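Local coordinates for protein oxidoreductase, short-chain dehydrogenase/reductase family (Aeromonas hydrophila subsp. hydrophila, PDB 3L6E) that probably reduces a carbonyl substrate with a nicotinamide cofactor, as a Rossmann-fold enzyme tentatively assigned 3-dehydrosphinganine reductase activity in sphingolipid metabolism, at residues 17-21 with 42-47; 133-138 with 178-182; 30-35 with 51-57. All blocks are in the same frame, centred on the assembly; numbering follows the deposited sequence.

Contact 1. Residues 17-21 with 42-47. Unlike the reference sequence in segment 42-47: Gln42 (reference Glu), Leu45 (reference Glu).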
loop_
_atom_site.group_PDB
_atom_site.type_symbol
_atom_site.label_atom_id
_atom_site.label_comp_id
_atom_site.label_asym_id
_atom_site.label_seq_id
_atom_site.Cartn_x
_atom_site.Cartn_y
_atom_site.Cartn_z
ATOM N N ARG A 17 16.132 7.036 -9.403
ATOM C CA ARG A 17 17.387 7.178 -8.648
ATOM C C ARG A 17 17.200 6.644 -7.240
ATOM O O ARG A 17 17.929 5.745 -6.817
ATOM C CB ARG A 17 17.830 8.650 -8.559
ATOM C CG ARG A 17 18.944 9.114 -9.488
ATOM C CD ARG A 17 19.544 10.474 -9.011
ATOM N NE ARG A 17 19.485 10.638 -7.551
ATOM C CZ ARG A 17 20.528 10.864 -6.748
ATOM N NH1 ARG A 17 20.341 10.982 -5.443
ATOM N NH2 ARG A 17 21.753 10.977 -7.241
ATOM N N ALA A 18 16.205 7.170 -6.519
ATOM C CA ALA A 18 15.990 6.783 -5.122
ATOM C C ALA A 18 15.711 5.281 -4.976
ATOM O O ALA A 18 16.206 4.628 -4.054
ATOM C CB ALA A 18 14.848 7.612 -4.488
ATOM N N LEU A 19 14.889 4.749 -5.870
ATOM C CA LEU A 19 14.578 3.333 -5.854
ATOM C C LEU A 19 15.822 2.503 -6.129
ATOM O O LEU A 19 16.011 1.487 -5.492
ATOM C CB LEU A 19 13.478 2.984 -6.857
ATOM C CG LEU A 19 12.033 3.441 -6.590
ATOM C CD1 LEU A 19 11.246 3.466 -7.882
ATOM C CD2 LEU A 19 11.332 2.567 -5.558
ATOM N N THR A 20 16.661 2.940 -7.074
ATOM C CA THR A 20 17.874 2.214 -7.433
ATOM C C THR A 20 18.802 2.178 -6.241
ATOM O O THR A 20 19.289 1.116 -5.876
ATOM C CB THR A 20 18.611 2.820 -8.637
ATOM O OG1 THR A 20 17.774 2.773 -9.788
ATOM C CG2 THR A 20 19.906 2.043 -8.953
ATOM N N ILE A 21 19.029 3.345 -5.637
ATOM C CA ILE A 21 19.860 3.478 -4.450
ATOM C C ILE A 21 19.391 2.552 -3.332
ATOM O O ILE A 21 20.201 1.868 -2.708
ATOM C CB ILE A 21 19.946 4.951 -3.941
ATOM C CG1 ILE A 21 20.538 5.858 -5.026
ATOM C CG2 ILE A 21 20.752 5.017 -2.624
ATOM C CD1 ILE A 21 20.569 7.332 -4.705
ATOM N N GLN A 42 26.285 9.089 -13.774
ATOM C CA GLN A 42 26.411 9.686 -12.442
ATOM C C GLN A 42 26.037 8.629 -11.395
ATOM O O GLN A 42 26.621 8.571 -10.320
ATOM C CB GLN A 42 25.576 10.992 -12.328
ATOM C CG GLN A 42 24.392 10.994 -11.337
ATOM C CD GLN A 42 23.333 12.108 -11.578
ATOM O OE1 GLN A 42 22.262 12.099 -10.951
ATOM N NE2 GLN A 42 23.620 13.042 -12.492
ATOM N N GLN A 43 25.075 7.774 -11.741
ATOM C CA GLN A 43 24.659 6.695 -10.869
ATOM C C GLN A 43 25.690 5.555 -10.840
ATOM O O GLN A 43 25.895 4.926 -9.795
ATOM C CB GLN A 43 23.277 6.188 -11.277
ATOM C CG GLN A 43 22.122 7.159 -11.018
ATOM C CD GLN A 43 21.810 7.352 -9.542
ATOM O OE1 GLN A 43 22.258 8.330 -8.920
ATOM N NE2 GLN A 43 21.023 6.433 -8.972
ATOM N N GLU A 44 26.323 5.287 -11.981
ATOM C CA GLU A 44 27.392 4.290 -12.052
ATOM C C GLU A 44 28.601 4.717 -11.207
ATOM O O GLU A 44 29.184 3.895 -10.501
ATOM C CB GLU A 44 27.794 3.987 -13.515
ATOM C CG GLU A 44 26.814 3.050 -14.238
ATOM C CD GLU A 44 27.339 2.508 -15.572
ATOM O OE1 GLU A 44 27.320 3.251 -16.582
ATOM O OE2 GLU A 44 27.744 1.327 -15.617
ATOM N N LEU A 45 28.928 6.012 -11.261
ATOM C CA LEU A 45 29.997 6.631 -10.459
ATOM C C LEU A 45 29.697 6.539 -8.960
ATOM O O LEU A 45 30.594 6.324 -8.143
ATOM C CB LEU A 45 30.175 8.101 -10.876
ATOM C CG LEU A 45 31.530 8.803 -10.711
ATOM C CD1 LEU A 45 31.923 9.525 -11.997
ATOM C CD2 LEU A 45 31.537 9.773 -9.530
ATOM N N LEU A 46 28.425 6.695 -8.604
ATOM C CA LEU A 46 28.010 6.601 -7.209
ATOM C C LEU A 46 27.976 5.163 -6.679
ATOM O O LEU A 46 28.394 4.920 -5.554
ATOM C CB LEU A 46 26.647 7.280 -6.998
ATOM C CG LEU A 46 26.050 7.301 -5.581
ATOM C CD1 LEU A 46 26.728 8.338 -4.679
ATOM C CD2 LEU A 46 24.552 7.550 -5.627
ATOM N N LEU A 47 27.484 4.221 -7.482
ATOM C CA LEU A 47 27.153 2.888 -6.974
ATOM C C LEU A 47 28.036 1.765 -7.514
ATOM O O LEU A 47 27.984 0.632 -7.002
ATOM C CB LEU A 47 25.662 2.568 -7.179
ATOM C CG LEU A 47 24.630 3.596 -6.679
ATOM C CD1 LEU A 47 23.230 3.312 -7.256
ATOM C CD2 LEU A 47 24.600 3.704 -5.146
#
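Gln43 OE1 is approached by several groups of a single side chain, that of Arg17. NH2 of Arg17 stands 3.2 Å from Gln43 OE1, and CG and CD of the same arginine also lie against this oxygen. The two side chains cross at about a right angle, with guanidinium and amide planes 49° apart. A bend at chi3 in Arg17 swings the guanidinium across toward the neighbouring helix, where OE1 of Gln42 also comes near, obliquely, 3.7 Å from Arg17 CD. On one guanidinium face sits Ile21 CD1, one helical turn on, toward the rim of the group. The other end of the Gln43 amide fares differently: NE2 is buried against Arg17 CG (3.4 Å from that carbon) and Ile21 CG1, and has no polar partner in the model. Below this polar layer the contact is apolar. Leu46 CD2 meets Ile21 CD1 at 4.1 Å, the two side chains at about a right angle, and Leu47 CD1 rests 3.9 Å from Thr20 CG2. Thr20 OG1 lies beside the backbone N, anti to the carbonyl carbon (chi1 -62°), and bonds Gly16 O within its own helix; this turns the CG2 methyl toward Leu47. The helical segments run nearly parallel, their axes 25° apart and 11.8 Å at closest, a separation spanned by side chains. Helices 14-25 and 37-47 thus lie side by side over the sheet: Thr20 rests on Val30, Met32 and Val51, Gln43 on Met32, while Ala18 and Leu19 face helix 200-210.

Contact 2. Residues 133-138 with 178-182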
loop_
_atom_site.group_PDB
_atom_site.type_symbol
_atom_site.label_atom_id
_atom_site.label_comp_id
_atom_site.label_asym_id
_atom_site.label_seq_id
_atom_site.Cartn_x
_atom_site.Cartn_y
_atom_site.Cartn_z
ATOM N N VAL A 133 5.073 2.022 -11.693
ATOM C CA VAL A 133 4.891 3.293 -11.003
ATOM C C VAL A 133 4.002 4.194 -11.861
ATOM O O VAL A 133 4.358 4.553 -12.980
ATOM C CB VAL A 133 6.231 4.012 -10.707
ATOM C CG1 VAL A 133 5.984 5.304 -9.909
ATOM C CG2 VAL A 133 7.135 3.118 -9.913
ATOM N N LEU A 134 2.818 4.500 -11.346
ATOM C CA LEU A 134 1.935 5.460 -11.978
ATOM C C LEU A 134 2.018 6.788 -11.184
ATOM O O LEU A 134 1.112 7.153 -10.444
ATOM C CB LEU A 134 0.511 4.884 -12.080
ATOM C CG LEU A 134 0.289 3.615 -12.941
ATOM C CD1 LEU A 134 0.852 2.332 -12.304
ATOM C CD2 LEU A 134 -1.187 3.424 -13.197
ATOM N N SER A 135 3.139 7.491 -11.322
ATOM C CA SER A 135 3.418 8.665 -10.480
ATOM C C SER A 135 2.585 9.890 -10.868
ATOM O O SER A 135 2.126 10.012 -12.009
ATOM C CB SER A 135 4.911 8.990 -10.466
ATOM O OG SER A 135 5.395 9.245 -11.774
ATOM N N SER A 136 2.376 10.782 -9.904
ATOM C CA SER A 136 1.463 11.902 -10.084
ATOM C C SER A 136 2.112 13.198 -9.613
ATOM O O SER A 136 2.006 13.573 -8.441
ATOM C CB SER A 136 0.155 11.636 -9.335
ATOM O OG SER A 136 -0.963 12.069 -10.083
ATOM N N ALA A 137 2.782 13.871 -10.549
ATOM C CA ALA A 137 3.530 15.111 -10.296
ATOM C C ALA A 137 2.691 16.219 -9.664
ATOM O O ALA A 137 1.598 16.537 -10.144
ATOM C CB ALA A 137 4.169 15.603 -11.585
ATOM N N ALA A 138 3.216 16.795 -8.585
ATOM C CA ALA A 138 2.549 17.886 -7.871
ATOM C C ALA A 138 2.447 19.186 -8.689
ATOM O O ALA A 138 3.430 19.915 -8.856
ATOM C CB ALA A 138 3.236 18.145 -6.524
ATOM N N PRO A 178 2.526 6.891 -6.146
ATOM C CA PRO A 178 2.991 8.066 -5.403
ATOM C C PRO A 178 2.326 9.303 -5.976
ATOM O O PRO A 178 2.653 9.678 -7.091
ATOM C CB PRO A 178 4.485 8.151 -5.754
ATOM C CG PRO A 178 4.773 7.014 -6.702
ATOM C CD PRO A 178 3.467 6.497 -7.208
ATOM N N SER A 179 1.404 9.914 -5.240
ATOM C CA SER A 179 0.760 11.160 -5.670
ATOM C C SER A 179 1.365 12.358 -4.972
ATOM O O SER A 179 1.215 12.518 -3.755
ATOM C CB SER A 179 -0.735 11.139 -5.371
ATOM O OG SER A 179 -1.446 10.475 -6.390
ATOM N N GLY A 180 2.042 13.206 -5.742
ATOM C CA GLY A 180 2.543 14.474 -5.216
ATOM C C GLY A 180 4.052 14.583 -5.241
ATOM O O GLY A 180 4.652 15.207 -4.361
ATOM N N ILE A 181 4.665 13.981 -6.252
ATOM C CA ILE A 181 6.103 14.073 -6.427
ATOM C C ILE A 181 6.465 15.390 -7.155
ATOM O O ILE A 181 5.640 15.954 -7.882
ATOM C CB ILE A 181 6.663 12.801 -7.126
ATOM C CG1 ILE A 181 8.125 12.558 -6.734
ATOM C CG2 ILE A 181 6.453 12.848 -8.640
ATOM C CD1 ILE A 181 8.296 11.713 -5.473
ATOM N N ARG A 182 7.681 15.886 -6.939
ATOM C CA ARG A 182 8.083 17.220 -7.433
ATOM C C ARG A 182 8.534 17.278 -8.899
ATOM O O ARG A 182 8.964 16.266 -9.461
ATOM C CB ARG A 182 9.177 17.817 -6.533
ATOM C CG ARG A 182 10.118 16.796 -5.886
ATOM C CD ARG A 182 11.268 17.471 -5.132
ATOM N NE ARG A 182 10.855 18.689 -4.425
ATOM C CZ ARG A 182 10.662 18.792 -3.110
ATOM N NH1 ARG A 182 10.287 19.956 -2.591
ATOM N NH2 ARG A 182 10.846 17.743 -2.311
HETATM O O HOH W 1 -0.491 8.414 -8.874
#
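The flat carbonyl group of Pro178 is approached in its own plane by Ser136 N, 3.0 Å from Pro178 O. Ser136 then returns the bond through its own carbonyl: its O accepts from Gly180 N at 2.7 Å, the donor tilted 18° from the carbonyl plane, and weakly from Ile181 N as well. These alternating bonds are those of parallel strands. The puckered ring of Pro178 is met at CG and CD by Val133, whose CG1 comes within 3.8 Å of Pro178 CG with the two side chains at about a right angle. Farther along the register slips by one residue, since Ala138 N reaches Ile181 O at 2.7 Å in an almost straight bond (173° at the hydrogen), and Gly180 takes up a positive phi (117°) at the bend. Ser136 CB and Ser179 OG touch at 3.5 Å on a shared face of the sheet. A water bonded to Leu134 O at 2.6 Å also reaches Ser179 OG, though weakly. The strands are the two arms of a beta-alpha-beta unit whose crossover helix, 145-165, supplies Lys152. In short-chain dehydrogenases the C-terminal ends of these strands border the active site. The chemistry divides the work at Ser136: its backbone N and O are bonded to the neighbouring strand, which fixes the chain, while its hydroxyl is held from the helix by Lys152 NZ.

Contact 3. Residues 30-35 with 51-57; sequences VSMMGR and VIGIVAD. Unlike the reference sequence in segment 51-57: Val55 (reference Ala). With SO4 (sulfate ion), chain C.
Two neighbouring parallel strands of a Rossmann sheet, 30-34 and 51-55, meet here, the latter at the sheet's edge within the chain. Met32 is bonded to the partner strand through both its N and its O: the N gives to Ile52 O at 2.8 Å, and the O takes from Ile54 N at the same length, both donors nearly on the line of the C=O bond. Ile52 N to Val30 O and Ala56 N to Gly34 O (3.1 Å) continue the ladder, the last with its donor 42° out of the carbonyl plane, as the chain leaves the strand. On one face, the selenomethionine Met32 bends at chi3 (-57°), which carries CE over to 3.8 Å from Val51 CG2; on the other, Ile52 CD1 abuts Ser31 OG, a hydroxyl that bonds His5. Strand 29-34, helix 37-47 and strand 51-55 form a beta-alpha-beta crossover, and in this fold the turn after strand 29-34 commonly recognises the cofactor's adenosine end. Here a sulfate, probably from the crystallisation liquor, is held by Arg35 N at 2.7 Å from its O2, and also by Gly12 N and Arg36 NE, consistent with a site for the extra phosphate of NADP. The Arg35 guanidinium instead stacks over the Asp57 carboxylate, planes 15° apart and Asp57 CG 3.6 Å above it; NE to OD1 is a long salt bridge of 3.9 Å made by charge alone.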
loop_
_atom_site.group_PDB
_atom_site.type_symbol
_atom_site.label_atom_id
_atom_site.label_comp_id
_atom_site.label_asym_id
_atom_site.label_seq_id
_atom_site.Cartn_x
_atom_site.Cartn_y
_atom_site.Cartn_z
ATOM N N VAL A 30 21.384 -3.981 -9.808
ATOM C CA VAL A 30 20.329 -3.246 -10.503
ATOM C C VAL A 30 20.713 -2.896 -11.926
ATOM O O VAL A 30 21.720 -2.249 -12.139
ATOM C CB VAL A 30 19.912 -1.967 -9.715
ATOM C CG1 VAL A 30 18.810 -1.246 -10.427
ATOM C CG2 VAL A 30 19.456 -2.323 -8.329
ATOM N N SER A 31 19.919 -3.354 -12.894
ATOM C CA SER A 31 20.092 -2.922 -14.273
ATOM C C SER A 31 19.274 -1.647 -14.473
ATOM O O SER A 31 18.030 -1.686 -14.502
ATOM C CB SER A 31 19.631 -4.000 -15.245
ATOM O OG SER A 31 20.567 -5.048 -15.297
HETATM N N MSE A 32 19.966 -0.521 -14.565
HETATM C CA MSE A 32 19.292 0.775 -14.695
HETATM C C MSE A 32 18.980 1.066 -16.157
HETATM O O MSE A 32 19.883 1.122 -16.980
HETATM C CB MSE A 32 20.169 1.893 -14.123
HETATM C CG MSE A 32 20.661 1.643 -12.709
HETATM SE SE MSE A 32 21.800 3.080 -12.049
HETATM C CE MSE A 32 23.175 3.069 -13.426
HETATM N N MSE A 33 17.712 1.254 -16.485
HETATM C CA MSE A 33 17.361 1.681 -17.844
HETATM C C MSE A 33 16.852 3.113 -17.873
HETATM O O MSE A 33 15.994 3.475 -17.076
HETATM C CB MSE A 33 16.327 0.752 -18.463
HETATM C CG MSE A 33 16.834 -0.680 -18.616
HETATM SE SE MSE A 33 15.471 -1.804 -19.410
HETATM C CE MSE A 33 16.421 -3.520 -19.251
ATOM N N GLY A 34 17.387 3.910 -18.797
ATOM C CA GLY A 34 17.006 5.306 -18.908
ATOM C C GLY A 34 17.341 5.935 -20.244
ATOM O O GLY A 34 18.207 5.459 -20.977
ATOM N N ARG A 35 16.626 7.007 -20.560
ATOM C CA ARG A 35 16.823 7.756 -21.808
ATOM C C ARG A 35 18.029 8.693 -21.739
ATOM O O ARG A 35 18.590 9.061 -22.768
ATOM C CB ARG A 35 15.571 8.591 -22.085
ATOM C CG ARG A 35 14.701 8.107 -23.217
ATOM C CD ARG A 35 14.803 9.048 -24.411
ATOM N NE ARG A 35 15.924 8.734 -25.298
ATOM C CZ ARG A 35 16.103 9.270 -26.506
ATOM N NH1 ARG A 35 15.236 10.159 -26.993
ATOM N NH2 ARG A 35 17.154 8.915 -27.233
ATOM N N VAL A 51 25.598 -1.838 -10.174
ATOM C CA VAL A 51 24.646 -1.437 -11.213
ATOM C C VAL A 51 25.298 -1.378 -12.587
ATOM O O VAL A 51 26.515 -1.330 -12.701
ATOM C CB VAL A 51 24.027 -0.026 -10.926
ATOM C CG1 VAL A 51 23.198 -0.016 -9.618
ATOM C CG2 VAL A 51 25.115 1.039 -10.899
ATOM N N ILE A 52 24.464 -1.377 -13.619
ATOM C CA ILE A 52 24.866 -0.940 -14.953
ATOM C C ILE A 52 23.828 0.013 -15.517
ATOM O O ILE A 52 22.625 -0.155 -15.290
ATOM C CB ILE A 52 24.952 -2.093 -15.966
ATOM C CG1 ILE A 52 24.019 -3.217 -15.538
ATOM C CG2 ILE A 52 26.367 -2.549 -16.139
ATOM C CD1 ILE A 52 23.239 -3.807 -16.649
ATOM N N GLY A 53 24.309 0.979 -16.289
ATOM C CA GLY A 53 23.456 1.853 -17.071
ATOM C C GLY A 53 23.278 1.292 -18.466
ATOM O O GLY A 53 24.240 1.159 -19.221
ATOM N N ILE A 54 22.042 0.933 -18.789
ATOM C CA ILE A 54 21.668 0.597 -20.152
ATOM C C ILE A 54 20.879 1.786 -20.686
ATOM O O ILE A 54 19.832 2.139 -20.148
ATOM C CB ILE A 54 20.785 -0.677 -20.195
ATOM C CG1 ILE A 54 21.545 -1.882 -19.642
ATOM C CG2 ILE A 54 20.281 -0.938 -21.603
ATOM C CD1 ILE A 54 20.641 -2.853 -18.933
ATOM N N VAL A 55 21.403 2.442 -21.710
ATOM C CA VAL A 55 20.659 3.531 -22.328
ATOM C C VAL A 55 19.672 2.882 -23.287
ATOM O O VAL A 55 20.035 1.985 -24.047
ATOM C CB VAL A 55 21.560 4.542 -23.052
ATOM C CG1 VAL A 55 20.718 5.639 -23.712
ATOM C CG2 VAL A 55 22.552 5.171 -22.081
ATOM N N ALA A 56 18.416 3.328 -23.208
ATOM C CA ALA A 56 17.331 2.805 -24.025
ATOM C C ALA A 56 16.194 3.816 -24.078
ATOM O O ALA A 56 15.915 4.488 -23.091
ATOM C CB ALA A 56 16.823 1.492 -23.446
ATOM N N ASP A 57 15.550 3.918 -25.236
ATOM C CA ASP A 57 14.288 4.634 -25.346
ATOM C C ASP A 57 13.196 3.576 -25.405
ATOM O O ASP A 57 13.037 2.892 -26.410
ATOM C CB ASP A 57 14.258 5.546 -26.581
ATOM C CG ASP A 57 13.125 6.570 -26.533
ATOM O OD1 ASP A 57 12.562 6.800 -25.439
ATOM O OD2 ASP A 57 12.798 7.152 -27.590
HETATM S S SO4 C . 15.194 8.640 -17.703
HETATM O O1 SO4 C . 16.295 9.559 -17.956
HETATM O O2 SO4 C . 14.711 8.046 -18.947
HETATM O O3 SO4 C . 15.750 7.604 -16.843
HETATM O O4 SO4 C . 14.095 9.365 -17.055
#

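Contacts 1 and 3 show how one Rossmann layer is built: their segments alternate along the chain, their centres are 11 Å apart, and they touch where Gln43 CB lies 3.5 Å from the selenium, SE, of Met32. Helices 14-25 and 37-47 of contact 1 thus cover one face of the strand pair of contact 3. Contact 2 belongs to the same sheet but lies on the opposite side of the chain's centre, its centre about 21 Å from that of contact 3 and about 20 Å from that of contact 1. The sulfate at contact 3 probably marks the adenosine end of the cofactor cleft, whereas contact 2 lies toward the expected catalytic end.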